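Local coordinates for protein probable endonuclease 4 (Thermotoga maritima, PDB 4HNO) that probably repairs DNA as a metal-dependent endonuclease, cleaving the backbone at apurinic or apyrimidinic sites to leave a 3'-hydroxyl and a 5'-terminal sugar phosphate, at residues A[147-151]-A[184-188]; A[160-164]-A[204-209]; A[191-195]-A[245-249]; A[219-225]-A[236-242]. All blocks are in the same frame, centred on the assembly; numbering follows the deposited sequence. Where two conformers were deposited one is given.

Contact 1. Residues A[147-151]-A[184-188]. With MN (manganese (II) ion), chain E; ZN (zinc ion), chain B; MN (manganese (II) ion), chain C.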
loop_
_atom_site.group_PDB
_atom_site.type_symbol
_atom_site.label_atom_id
_atom_site.label_comp_id
_atom_site.label_asym_id
_atom_site.label_seq_id
_atom_site.Cartn_x
_atom_site.Cartn_y
_atom_site.Cartn_z
ATOM N N GLU A 147 0.859 -5.328 2.779
ATOM C CA GLU A 147 1.258 -5.203 1.387
ATOM C C GLU A 147 2.184 -6.347 1.006
ATOM O O GLU A 147 3.101 -6.683 1.744
ATOM C CB GLU A 147 1.970 -3.874 1.202
ATOM C CG GLU A 147 2.341 -3.592 -0.234
ATOM C CD GLU A 147 3.243 -2.412 -0.426
ATOM O OE1 GLU A 147 3.867 -2.326 -1.508
ATOM O OE2 GLU A 147 3.306 -1.542 0.473
ATOM N N ASN A 148 1.964 -6.924 -0.174
ATOM C CA ASN A 148 2.948 -7.873 -0.682
ATOM C C ASN A 148 4.234 -7.159 -1.079
ATOM O O ASN A 148 4.221 -5.989 -1.490
ATOM C CB ASN A 148 2.405 -8.687 -1.851
ATOM C CG ASN A 148 2.104 -7.824 -3.051
ATOM O OD1 ASN A 148 1.298 -6.906 -2.946
ATOM N ND2 ASN A 148 2.713 -8.119 -4.196
ATOM N N VAL A 149 5.344 -7.884 -0.958
ATOM C CA VAL A 149 6.679 -7.353 -1.119
ATOM C C VAL A 149 7.465 -8.255 -2.073
ATOM O O VAL A 149 6.993 -9.286 -2.538
ATOM C CB VAL A 149 7.389 -7.193 0.239
ATOM C CG1 VAL A 149 6.668 -6.144 1.079
ATOM C CG2 VAL A 149 7.503 -8.517 0.968
ATOM N N SER A 150 8.693 -7.852 -2.345
ATOM C CA SER A 150 9.582 -8.646 -3.181
ATOM C C SER A 150 10.383 -9.629 -2.327
ATOM O O SER A 150 10.554 -9.448 -1.115
ATOM C CB SER A 150 10.503 -7.725 -3.962
ATOM O OG SER A 150 9.749 -6.788 -4.691
ATOM N N GLN A 151 10.877 -10.676 -2.970
ATOM C CA GLN A 151 11.596 -11.753 -2.294
ATOM C C GLN A 151 13.070 -11.376 -2.177
ATOM O O GLN A 151 13.907 -11.825 -2.961
ATOM C CB GLN A 151 11.422 -13.064 -3.047
ATOM C CG GLN A 151 11.939 -14.238 -2.295
ATOM C CD GLN A 151 11.915 -15.513 -3.084
ATOM O OE1 GLN A 151 11.681 -15.519 -4.285
ATOM N NE2 GLN A 151 12.185 -16.613 -2.410
ATOM N N HIS A 184 5.960 -5.369 -6.861
ATOM C CA HIS A 184 6.379 -6.415 -5.949
ATOM C C HIS A 184 5.842 -7.774 -6.401
ATOM O O HIS A 184 6.541 -8.793 -6.349
ATOM C CB HIS A 184 5.927 -6.128 -4.533
ATOM C CG HIS A 184 6.479 -4.848 -3.982
ATOM N ND1 HIS A 184 5.982 -4.259 -2.842
ATOM C CD2 HIS A 184 7.452 -4.009 -4.419
ATOM C CE1 HIS A 184 6.640 -3.135 -2.596
ATOM N NE2 HIS A 184 7.533 -2.949 -3.543
ATOM N N GLY A 185 4.585 -7.782 -6.846
ATOM C CA GLY A 185 3.984 -9.012 -7.304
ATOM C C GLY A 185 4.659 -9.541 -8.565
ATOM O O GLY A 185 4.931 -10.737 -8.689
ATOM N N PHE A 186 4.909 -8.656 -9.521
ATOM C CA PHE A 186 5.569 -9.057 -10.771
ATOM C C PHE A 186 6.957 -9.638 -10.484
ATOM O O PHE A 186 7.349 -10.669 -11.046
ATOM C CB PHE A 186 5.659 -7.852 -11.697
ATOM C CG PHE A 186 5.887 -8.179 -13.145
ATOM C CD1 PHE A 186 4.940 -8.865 -13.888
ATOM C CD2 PHE A 186 7.039 -7.757 -13.783
ATOM C CE1 PHE A 186 5.125 -9.086 -15.229
ATOM C CE2 PHE A 186 7.213 -7.990 -15.129
ATOM C CZ PHE A 186 6.256 -8.659 -15.836
ATOM N N ASP A 187 7.678 -8.997 -9.569
ATOM C CA ASP A 187 8.965 -9.500 -9.104
ATOM C C ASP A 187 8.882 -10.920 -8.594
ATOM O O ASP A 187 9.859 -11.667 -8.684
ATOM C CB ASP A 187 9.445 -8.675 -7.894
ATOM C CG ASP A 187 10.286 -7.466 -8.205
ATOM O OD1 ASP A 187 10.910 -7.361 -9.281
ATOM O OD2 ASP A 187 10.370 -6.624 -7.270
ATOM N N SER A 188 7.723 -11.282 -8.045
ATOM C CA SER A 188 7.497 -12.527 -7.351
ATOM C C SER A 188 6.718 -13.548 -8.185
ATOM O O SER A 188 6.302 -14.573 -7.665
ATOM C CB SER A 188 6.738 -12.266 -6.054
ATOM O OG SER A 188 7.419 -11.314 -5.252
HETATM MN MN MN E . 4.053 -0.543 -2.689
HETATM ZN ZN ZN B . 4.933 -0.345 0.472
HETATM MN MN MN C . 8.869 -1.387 -3.784
HETATM O O HOH W 1 10.137 -11.142 -5.601
HETATM O O HOH W 2 10.481 -13.889 -6.151
HETATM O O HOH W 3 5.242 0.210 -1.339
#

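Contact 2. Residues A[160-164]-A[204-209]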
loop_
_atom_site.group_PDB
_atom_site.type_symbol
_atom_site.label_atom_id
_atom_site.label_comp_id
_atom_site.label_asym_id
_atom_site.label_seq_id
_atom_site.Cartn_x
_atom_site.Cartn_y
_atom_site.Cartn_z
ATOM N N LEU A 160 1.222 -14.201 -1.520
ATOM C CA LEU A 160 0.009 -13.827 -0.806
ATOM C C LEU A 160 -0.339 -14.808 0.318
ATOM O O LEU A 160 -0.873 -14.391 1.344
ATOM C CB LEU A 160 -1.160 -13.665 -1.777
ATOM C CG LEU A 160 -1.000 -12.518 -2.777
ATOM C CD1 LEU A 160 -2.173 -12.513 -3.746
ATOM C CD2 LEU A 160 -0.900 -11.167 -2.093
ATOM N N GLU A 161 0.015 -16.081 0.152
ATOM C CA GLU A 161 -0.184 -17.063 1.206
ATOM C C GLU A 161 0.437 -16.608 2.537
ATOM O O GLU A 161 -0.109 -16.906 3.604
ATOM C CB GLU A 161 0.426 -18.412 0.792
ATOM C CG GLU A 161 0.507 -19.459 1.861
ATOM C CD GLU A 161 -0.831 -19.989 2.275
ATOM O OE1 GLU A 161 -1.792 -19.891 1.476
ATOM O OE2 GLU A 161 -0.918 -20.535 3.398
ATOM N N GLN A 162 1.579 -15.947 2.485
ATOM C CA GLN A 162 2.231 -15.501 3.707
ATOM C C GLN A 162 1.400 -14.419 4.410
ATOM O O GLN A 162 1.325 -14.378 5.637
ATOM C CB GLN A 162 3.637 -14.997 3.384
ATOM C CG GLN A 162 4.556 -16.102 2.908
ATOM C CD GLN A 162 5.678 -15.596 2.051
ATOM O OE1 GLN A 162 5.812 -14.405 1.804
ATOM N NE2 GLN A 162 6.441 -16.521 1.496
ATOM N N LEU A 163 0.789 -13.531 3.623
ATOM C CA LEU A 163 -0.092 -12.513 4.195
ATOM C C LEU A 163 -1.302 -13.171 4.846
ATOM O O LEU A 163 -1.763 -12.731 5.894
ATOM C CB LEU A 163 -0.548 -11.500 3.142
ATOM C CG LEU A 163 0.545 -10.832 2.334
ATOM C CD1 LEU A 163 -0.069 -9.773 1.439
ATOM C CD2 LEU A 163 1.617 -10.211 3.211
ATOM N N LYS A 164 -1.834 -14.217 4.207
ATOM C CA LYS A 164 -2.952 -14.956 4.766
ATOM C C LYS A 164 -2.558 -15.631 6.079
ATOM O O LYS A 164 -3.327 -15.629 7.043
ATOM C CB LYS A 164 -3.446 -15.994 3.740
ATOM C CG LYS A 164 -4.528 -16.917 4.229
ATOM C CD LYS A 164 -4.067 -18.158 4.985
ATOM C CE LYS A 164 -3.117 -19.009 4.220
ATOM N NZ LYS A 164 -3.043 -20.373 4.831
ATOM N N GLU A 204 -6.819 -16.216 -6.252
ATOM C CA GLU A 204 -6.002 -16.365 -5.067
ATOM C C GLU A 204 -6.442 -15.386 -3.947
ATOM O O GLU A 204 -6.593 -15.769 -2.787
ATOM C CB GLU A 204 -4.545 -16.186 -5.486
ATOM C CG GLU A 204 -3.543 -16.492 -4.424
ATOM C CD GLU A 204 -2.105 -16.532 -4.959
ATOM O OE1 GLU A 204 -1.806 -17.023 -6.068
ATOM O OE2 GLU A 204 -1.270 -16.040 -4.218
ATOM N N ILE A 205 -6.677 -14.127 -4.302
ATOM C CA ILE A 205 -7.183 -13.149 -3.347
ATOM C C ILE A 205 -8.526 -13.589 -2.789
ATOM O O ILE A 205 -8.750 -13.527 -1.582
ATOM C CB ILE A 205 -7.227 -11.747 -3.990
ATOM C CG1 ILE A 205 -5.793 -11.262 -4.255
ATOM C CG2 ILE A 205 -7.963 -10.764 -3.090
ATOM C CD1 ILE A 205 -5.698 -10.014 -5.076
ATOM N N GLU A 206 -9.431 -14.037 -3.643
ATOM C CA GLU A 206 -10.734 -14.452 -3.181
ATOM C C GLU A 206 -10.634 -15.626 -2.209
ATOM O O GLU A 206 -11.349 -15.665 -1.202
ATOM C CB GLU A 206 -11.623 -14.796 -4.377
ATOM C CG GLU A 206 -12.947 -15.398 -3.979
ATOM C CD GLU A 206 -13.895 -14.481 -3.243
ATOM O OE1 GLU A 206 -13.640 -13.267 -3.069
ATOM O OE2 GLU A 206 -14.939 -15.019 -2.834
ATOM N N SER A 207 -9.770 -16.591 -2.520
ATOM C CA SER A 207 -9.612 -17.755 -1.667
ATOM C C SER A 207 -8.952 -17.448 -0.325
ATOM O O SER A 207 -9.358 -17.944 0.722
ATOM C CB SER A 207 -8.781 -18.815 -2.390
ATOM O OG SER A 207 -8.501 -19.885 -1.509
ATOM N N LEU A 208 -7.902 -16.640 -0.373
ATOM C CA LEU A 208 -7.093 -16.402 0.814
ATOM C C LEU A 208 -7.707 -15.366 1.748
ATOM O O LEU A 208 -7.544 -15.465 2.960
ATOM C CB LEU A 208 -5.692 -15.937 0.408
ATOM C CG LEU A 208 -4.811 -16.935 -0.326
ATOM C CD1 LEU A 208 -3.530 -16.264 -0.730
ATOM C CD2 LEU A 208 -4.506 -18.150 0.516
ATOM N N PHE A 209 -8.365 -14.357 1.183
ATOM C CA PHE A 209 -8.840 -13.207 1.967
ATOM C C PHE A 209 -10.308 -12.882 1.756
ATOM O O PHE A 209 -10.952 -12.324 2.646
ATOM C CB PHE A 209 -8.058 -11.935 1.611
ATOM C CG PHE A 209 -6.578 -12.139 1.479
ATOM C CD1 PHE A 209 -5.977 -12.104 0.228
ATOM C CD2 PHE A 209 -5.780 -12.361 2.586
ATOM C CE1 PHE A 209 -4.622 -12.299 0.080
ATOM C CE2 PHE A 209 -4.405 -12.573 2.422
ATOM C CZ PHE A 209 -3.842 -12.534 1.172
HETATM O O HOH W 4 0.384 -17.321 -2.382
#

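Contact 3. Residues A[191-195]-A[245-249]. With EDO (1,2-ethanediol), chain J.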
loop_
_atom_site.group_PDB
_atom_site.type_symbol
_atom_site.label_atom_id
_atom_site.label_comp_id
_atom_site.label_asym_id
_atom_site.label_seq_id
_atom_site.Cartn_x
_atom_site.Cartn_y
_atom_site.Cartn_z
ATOM N N ASP A 191 2.017 -12.714 -12.739
ATOM C CA ASP A 191 2.095 -12.204 -14.101
ATOM C C ASP A 191 0.774 -11.595 -14.526
ATOM O O ASP A 191 -0.072 -12.242 -15.134
ATOM C CB ASP A 191 2.496 -13.317 -15.053
ATOM C CG ASP A 191 2.730 -12.828 -16.456
ATOM O OD1 ASP A 191 2.637 -11.599 -16.661
ATOM O OD2 ASP A 191 3.003 -13.671 -17.338
ATOM N N ILE A 192 0.608 -10.317 -14.221
ATOM C CA ILE A 192 -0.605 -9.590 -14.564
ATOM C C ILE A 192 -0.638 -9.139 -16.028
ATOM O O ILE A 192 -1.568 -8.444 -16.434
ATOM C CB ILE A 192 -0.836 -8.365 -13.631
ATOM C CG1 ILE A 192 0.315 -7.345 -13.723
ATOM C CG2 ILE A 192 -1.092 -8.827 -12.208
ATOM C CD1 ILE A 192 -0.020 -6.024 -13.068
ATOM N N THR A 193 0.365 -9.530 -16.812
ATOM C CA THR A 193 0.411 -9.146 -18.221
ATOM C C THR A 193 -0.399 -10.079 -19.098
ATOM O O THR A 193 -0.579 -9.799 -20.288
ATOM C CB THR A 193 1.853 -9.075 -18.798
ATOM O OG1 THR A 193 2.400 -10.390 -18.996
ATOM C CG2 THR A 193 2.747 -8.232 -17.923
ATOM N N LYS A 194 -0.882 -11.175 -18.530
ATOM C CA LYS A 194 -1.711 -12.126 -19.246
ATOM C C LYS A 194 -3.042 -12.255 -18.498
ATOM O O LYS A 194 -3.080 -12.284 -17.274
ATOM C CB LYS A 194 -1.013 -13.497 -19.356
ATOM C CG LYS A 194 0.283 -13.461 -20.174
ATOM C CD LYS A 194 0.841 -14.853 -20.470
ATOM C CE LYS A 194 0.304 -15.429 -21.786
ATOM N NZ LYS A 194 0.777 -16.829 -22.051
ATOM N N LYS A 195 -4.142 -12.351 -19.235
ATOM C CA LYS A 195 -5.438 -12.396 -18.576
ATOM C C LYS A 195 -5.538 -13.600 -17.630
ATOM O O LYS A 195 -6.148 -13.489 -16.562
ATOM C CB LYS A 195 -6.596 -12.370 -19.584
ATOM C CG LYS A 195 -6.656 -13.549 -20.524
ATOM C CD LYS A 195 -7.879 -13.460 -21.431
ATOM C CE LYS A 195 -7.858 -14.542 -22.494
ATOM N NZ LYS A 195 -7.859 -15.904 -21.898
ATOM N N GLY A 245 0.543 -4.868 -20.775
ATOM C CA GLY A 245 0.274 -5.588 -19.548
ATOM C C GLY A 245 -0.727 -4.872 -18.663
ATOM O O GLY A 245 -1.655 -5.481 -18.122
ATOM N N PHE A 246 -0.545 -3.565 -18.504
ATOM C CA PHE A 246 -1.500 -2.818 -17.723
ATOM C C PHE A 246 -2.881 -2.819 -18.378
ATOM O O PHE A 246 -3.885 -2.864 -17.674
ATOM C CB PHE A 246 -1.010 -1.401 -17.411
ATOM C CG PHE A 246 -0.056 -1.349 -16.258
ATOM C CD1 PHE A 246 1.249 -0.953 -16.431
ATOM C CD2 PHE A 246 -0.458 -1.741 -14.995
ATOM C CE1 PHE A 246 2.143 -0.932 -15.373
ATOM C CE2 PHE A 246 0.435 -1.731 -13.935
ATOM C CZ PHE A 246 1.731 -1.328 -14.130
ATOM N N ALA A 247 -2.954 -2.817 -19.706
ATOM C CA ALA A 247 -4.261 -2.886 -20.348
ATOM C C ALA A 247 -4.997 -4.160 -19.946
ATOM O O ALA A 247 -6.189 -4.129 -19.725
ATOM C CB ALA A 247 -4.105 -2.803 -21.854
ATOM N N VAL A 248 -4.294 -5.286 -19.869
ATOM C CA VAL A 248 -4.906 -6.524 -19.411
ATOM C C VAL A 248 -5.402 -6.380 -17.965
ATOM O O VAL A 248 -6.550 -6.670 -17.647
ATOM C CB VAL A 248 -3.912 -7.695 -19.537
ATOM C CG1 VAL A 248 -4.459 -8.941 -18.873
ATOM C CG2 VAL A 248 -3.593 -7.961 -21.010
ATOM N N PHE A 249 -4.540 -5.893 -17.091
ATOM C CA PHE A 249 -4.888 -5.737 -15.674
ATOM C C PHE A 249 -6.098 -4.820 -15.496
ATOM O O PHE A 249 -7.011 -5.145 -14.748
ATOM C CB PHE A 249 -3.661 -5.161 -14.987
ATOM C CG PHE A 249 -3.745 -5.068 -13.485
ATOM C CD1 PHE A 249 -3.854 -6.201 -12.696
ATOM C CD2 PHE A 249 -3.571 -3.845 -12.857
ATOM C CE1 PHE A 249 -3.832 -6.116 -11.313
ATOM C CE2 PHE A 249 -3.546 -3.765 -11.476
ATOM C CZ PHE A 249 -3.669 -4.905 -10.714
HETATM C C1 EDO J . 5.668 -11.686 -18.707
HETATM O O1 EDO J . 5.261 -10.601 -19.553
HETATM C C2 EDO J . 5.495 -13.015 -19.438
HETATM O O2 EDO J . 4.106 -13.258 -19.731
#

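Contact 4. Residues A[219-225]-A[236-242]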
loop_
_atom_site.group_PDB
_atom_site.type_symbol
_atom_site.label_atom_id
_atom_site.label_comp_id
_atom_site.label_asym_id
_atom_site.label_seq_id
_atom_site.Cartn_x
_atom_site.Cartn_y
_atom_site.Cartn_z
ATOM N N LEU A 219 0.103 0.786 -7.914
ATOM C CA LEU A 219 0.196 0.666 -9.357
ATOM C C LEU A 219 1.579 1.138 -9.776
ATOM O O LEU A 219 1.851 2.326 -9.916
ATOM C CB LEU A 219 -0.910 1.493 -10.017
ATOM C CG LEU A 219 -1.149 1.076 -11.462
ATOM C CD1 LEU A 219 -1.941 -0.237 -11.524
ATOM C CD2 LEU A 219 -1.844 2.181 -12.241
ATOM N N ASN A 220 2.459 0.157 -9.958
ATOM C CA ASN A 220 3.864 0.382 -10.267
ATOM C C ASN A 220 4.279 -0.517 -11.431
ATOM O O ASN A 220 4.050 -1.725 -11.387
ATOM C CB ASN A 220 4.731 -0.015 -9.065
ATOM C CG ASN A 220 4.484 0.871 -7.855
ATOM O OD1 ASN A 220 4.428 2.095 -7.989
ATOM N ND2 ASN A 220 4.356 0.246 -6.693
ATOM N N ASP A 221 4.884 0.056 -12.466
ATOM C CA ASP A 221 5.552 -0.801 -13.437
ATOM C C ASP A 221 6.852 -1.290 -12.765
ATOM O O ASP A 221 7.173 -0.913 -11.627
ATOM C CB ASP A 221 5.763 -0.029 -14.756
ATOM C CG ASP A 221 5.763 -0.916 -16.001
ATOM O OD1 ASP A 221 6.242 -2.061 -15.913
ATOM O OD2 ASP A 221 5.306 -0.422 -17.074
ATOM N N SER A 222 7.589 -2.129 -13.477
ATOM C CA SER A 222 8.834 -2.687 -12.981
ATOM C C SER A 222 9.990 -2.418 -13.929
ATOM O O SER A 222 9.859 -2.567 -15.142
ATOM C CB SER A 222 8.723 -4.193 -12.765
ATOM O OG SER A 222 9.962 -4.653 -12.250
ATOM N N LYS A 223 11.135 -2.075 -13.359
ATOM C CA LYS A 223 12.358 -1.951 -14.139
ATOM C C LYS A 223 12.890 -3.302 -14.612
ATOM O O LYS A 223 13.796 -3.326 -15.436
ATOM C CB LYS A 223 13.433 -1.206 -13.348
ATOM C CG LYS A 223 13.139 0.280 -13.233
ATOM C CD LYS A 223 14.284 1.082 -12.694
ATOM C CE LYS A 223 13.949 2.570 -12.727
ATOM N NZ LYS A 223 14.127 3.156 -14.094
ATOM N N TYR A 224 12.348 -4.400 -14.086
ATOM C CA TYR A 224 12.896 -5.727 -14.341
ATOM C C TYR A 224 11.816 -6.683 -14.795
ATOM O O TYR A 224 10.622 -6.459 -14.598
ATOM C CB TYR A 224 13.601 -6.261 -13.082
ATOM C CG TYR A 224 14.855 -5.483 -12.746
ATOM C CD1 TYR A 224 14.799 -4.373 -11.905
ATOM C CD2 TYR A 224 16.067 -5.806 -13.300
ATOM C CE1 TYR A 224 15.920 -3.613 -11.612
ATOM C CE2 TYR A 224 17.208 -5.031 -13.034
ATOM C CZ TYR A 224 17.116 -3.941 -12.176
ATOM O OH TYR A 224 18.213 -3.164 -11.869
ATOM N N PRO A 225 12.238 -7.809 -15.387
ATOM C CA PRO A 225 11.276 -8.796 -15.872
ATOM C C PRO A 225 10.537 -9.527 -14.758
ATOM O O PRO A 225 10.880 -9.463 -13.568
ATOM C CB PRO A 225 12.150 -9.788 -16.647
ATOM C CG PRO A 225 13.384 -9.065 -16.973
ATOM C CD PRO A 225 13.609 -8.101 -15.854
ATOM N N ILE A 236 4.569 4.084 -15.304
ATOM C CA ILE A 236 3.559 3.276 -15.979
ATOM C C ILE A 236 3.816 3.260 -17.472
ATOM O O ILE A 236 3.875 4.309 -18.126
ATOM C CB ILE A 236 2.142 3.833 -15.720
ATOM C CG1 ILE A 236 1.821 3.881 -14.212
ATOM C CG2 ILE A 236 1.106 3.019 -16.488
ATOM C CD1 ILE A 236 1.954 2.573 -13.519
ATOM N N GLY A 237 3.951 2.055 -18.019
ATOM C CA GLY A 237 4.156 1.886 -19.446
ATOM C C GLY A 237 5.608 1.860 -19.873
ATOM O O GLY A 237 5.898 1.559 -21.021
ATOM N N SER A 238 6.520 2.167 -18.959
ATOM C CA SER A 238 7.931 2.230 -19.290
ATOM C C SER A 238 8.714 1.005 -18.868
ATOM O O SER A 238 9.917 0.945 -19.107
ATOM C CB SER A 238 8.564 3.475 -18.694
ATOM O OG SER A 238 8.056 4.608 -19.355
ATOM N N GLY A 239 8.047 0.035 -18.252
ATOM C CA GLY A 239 8.737 -1.137 -17.748
ATOM C C GLY A 239 8.236 -2.430 -18.343
ATOM O O GLY A 239 7.628 -2.473 -19.412
ATOM N N PHE A 240 8.524 -3.520 -17.650
ATOM C CA PHE A 240 8.245 -4.852 -18.160
ATOM C C PHE A 240 6.795 -5.292 -18.025
ATOM O O PHE A 240 6.403 -6.294 -18.640
ATOM C CB PHE A 240 9.206 -5.886 -17.589
ATOM C CG PHE A 240 10.592 -5.806 -18.188
ATOM C CD1 PHE A 240 11.598 -5.093 -17.567
ATOM C CD2 PHE A 240 10.872 -6.454 -19.371
ATOM C CE1 PHE A 240 12.876 -5.032 -18.105
ATOM C CE2 PHE A 240 12.139 -6.383 -19.924
ATOM C CZ PHE A 240 13.143 -5.680 -19.289
ATOM N N ILE A 241 5.991 -4.565 -17.257
ATOM C CA ILE A 241 4.547 -4.790 -17.315
ATOM C C ILE A 241 4.015 -4.110 -18.579
ATOM O O ILE A 241 3.383 -4.746 -19.430
ATOM C CB ILE A 241 3.839 -4.340 -16.023
ATOM C CG1 ILE A 241 4.381 -5.155 -14.841
ATOM C CG2 ILE A 241 2.335 -4.496 -16.185
ATOM C CD1 ILE A 241 3.901 -4.696 -13.485
ATOM N N GLY A 242 4.324 -2.829 -18.724
ATOM C CA GLY A 242 4.134 -2.141 -19.976
ATOM C C GLY A 242 2.703 -1.724 -20.241
ATOM O O GLY A 242 1.784 -2.021 -19.488
#

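Contact 1. Residues A[147-151]-A[184-188]
E147 and H184 supply ligands to different ions of the metal cluster. The E147 side chain is extended, with chi1 and chi2 both t, so its carboxylate reaches the metals and bridges two of them. OE1 of E147 binds manganese of chain E at 2.1 Å, and OE2 of E147 binds zinc of chain B at 2.0 Å. Water 3 joins the same two ions, 1.9 Å from each. H184 has chi1 m and points toward the 147-151 loop. Its ND1 donates to N148 O (2.8 Å), which, with manganese of chain C on its NE2 at 2.1 Å, helps orient the ring. With chi1 m, S150 OG donates to D187 OD2 (2.7 Å). S188, also m, turns its OG back to H184 O (2.9 Å). Water 1 accepts from Q151 N (2.8 Å) and donates to S188 OG (2.7 Å). N110 ND2 donates to E147 OE2, and N148 OD1 accepts from D181 N. H72 and H112 also bind the zinc, D181, H218 and E263 the manganese on E147, and D231 and H233 the manganese on H184. The 147-151 loop follows strand 143-147, next to parallel strand 176-181, and packs against helix 182-187.

Contact 2. Residues A[160-164]-A[204-209]
F209 sets its ring edge against the backbone of 160-164. Its CZ lies 3.5 Å from L160 O and its CE2 lies 3.5 Å from K164 N, both near the ring plane. F209 CZ also packs on L163 CB at 4.0 Å. L160 fills the space beside it. Its CB meets L208 CD1 at 3.7 Å, and its CD1 meets I205 CG1 at 3.9 Å. K164 adds the aliphatic part of its chain: CG of K164 is 3.9 Å from L208 CD2. Its NZ then leads away to a salt bridge with E161, whose OE2 is less surely placed. No direct hydrogen bond crosses the contact. The polar link is water 4, which accepts from E161 N (2.8 Å) and donates to E204 OE2 (2.8 Å). E204 OE2 is also hydrogen-bonded to Y190 OH. The two short helical segments run nearly parallel, at 19°, with axes 10.3 Å apart at closest approach. F209 is where the chain leaves helical geometry, so its ring packs at the helix end. This is plain packing on the outer layer of the barrel. Helix 160-169 lies beside helix 195-208, and L163 and F209 both touch I178 of strand 176-181.

Contact 3. Residues A[191-195]-A[245-249]
A type I beta turn, D191 to K194, meets helix 242-250 on the outside of the barrel. The turn is also an Asx turn: D191 OD1 accepts from T193 N (3.1 Å) and from T193 OG1 (2.6 Å). This ties down the loop before K194, the N-cap of helix 195-208. I192 is the main apolar contact. Its CD1 sits over the face of the F249 ring, 4.0 Å from the centroid, in a CH-pi contact. I192 CB is 3.8 Å from F249 CD1. T193 comes close to the helix backbone, with CA of T193 only 3.8 Å from CA of G245. A side chain on G245 would collide with T193 CG2. V248 packs its CG2 on T193 O at 3.6 Å. No hydrogen bond crosses between the segments. A 1,2-ethanediol is bound here, probably from the crystallisation liquor; its O2 donates to D191 OD2 (2.7 Å) and its O1 to T193 OG1 (2.9 Å). I192 and V248 both touch V198 of helix 195-208, and F249 touches I217 and L219 of strand 214-222. The turn that leads into helix 195-208 thus packs on helix 242-250, in the outer helical layer of a TIM barrel.

Contact 4. Residues A[219-225]-A[236-242]
The D221 carboxylate organises this contact. It points toward the 236-242 loop and accepts from several backbone NH groups. OD1 of D221 takes I241 N at 2.9 Å. OD2 of D221 takes G237 N at 3.0 Å and G242 N at 3.1 Å, and more weakly G239 N at 3.0 Å. G242 N also makes a weak bond to D221 OD1 at 3.5 Å. Within its own segment D221 OD1 accepts from S222 N (2.8 Å). One backbone pair adds to this: F240 N donates to S222 O at 3.0 Å, and the same oxygen has a CA-H...O contact with G239 CA (3.2 Å). A side chain on G239 would strike S222 O. S222 OG accepts from Y224 N (3.0 Å), forming an ST turn. Other polar groups are served from outside. N220 OD1 accepts from E263 N, N220 O accepts from T182 OG1, and N220 ND2 makes a weak bond to D181 OD2. K223 NZ forms a salt bridge with E234, and I236 N donates to D274. Apolar contacts flank the network. P225 CG lies over the F240 ring face, 4.1 Å from the centroid, and L219 CG meets I236 CD1 at 4.0 Å. A buried acid at a strand end thus gathers the NH groups of the loop leading into helix 242-250. The site is a beta-alpha connection of a TIM barrel, with N220 beside the metal ligands D181 and E263.

How the contacts relate
Contact 1 holds metal ligands itself; contacts 2, 3 and 4 each touch it. F186 of contact 1 reaches two neighbours: its CE1 is 3.7 Å from T193 CG2 in contact 3, and its CZ is 3.7 Å from F240 O in contact 4. Contacts 3 and 4 share an interface, with centres about 11 Å apart; F246 CE1 lies 3.6 Å from D221 OD2. Contact 4 is nested in the loop that contact 3 closes. Contact 2 backs contact 1 instead, through L163 CD1 and N148 N at 3.9 Å. It does not touch contact 4, whose nearest atoms are about 12 Å away. The N220 side chain of contact 4 is about 4 Å from a bound metal, against about 11 Å for L163 in contact 2.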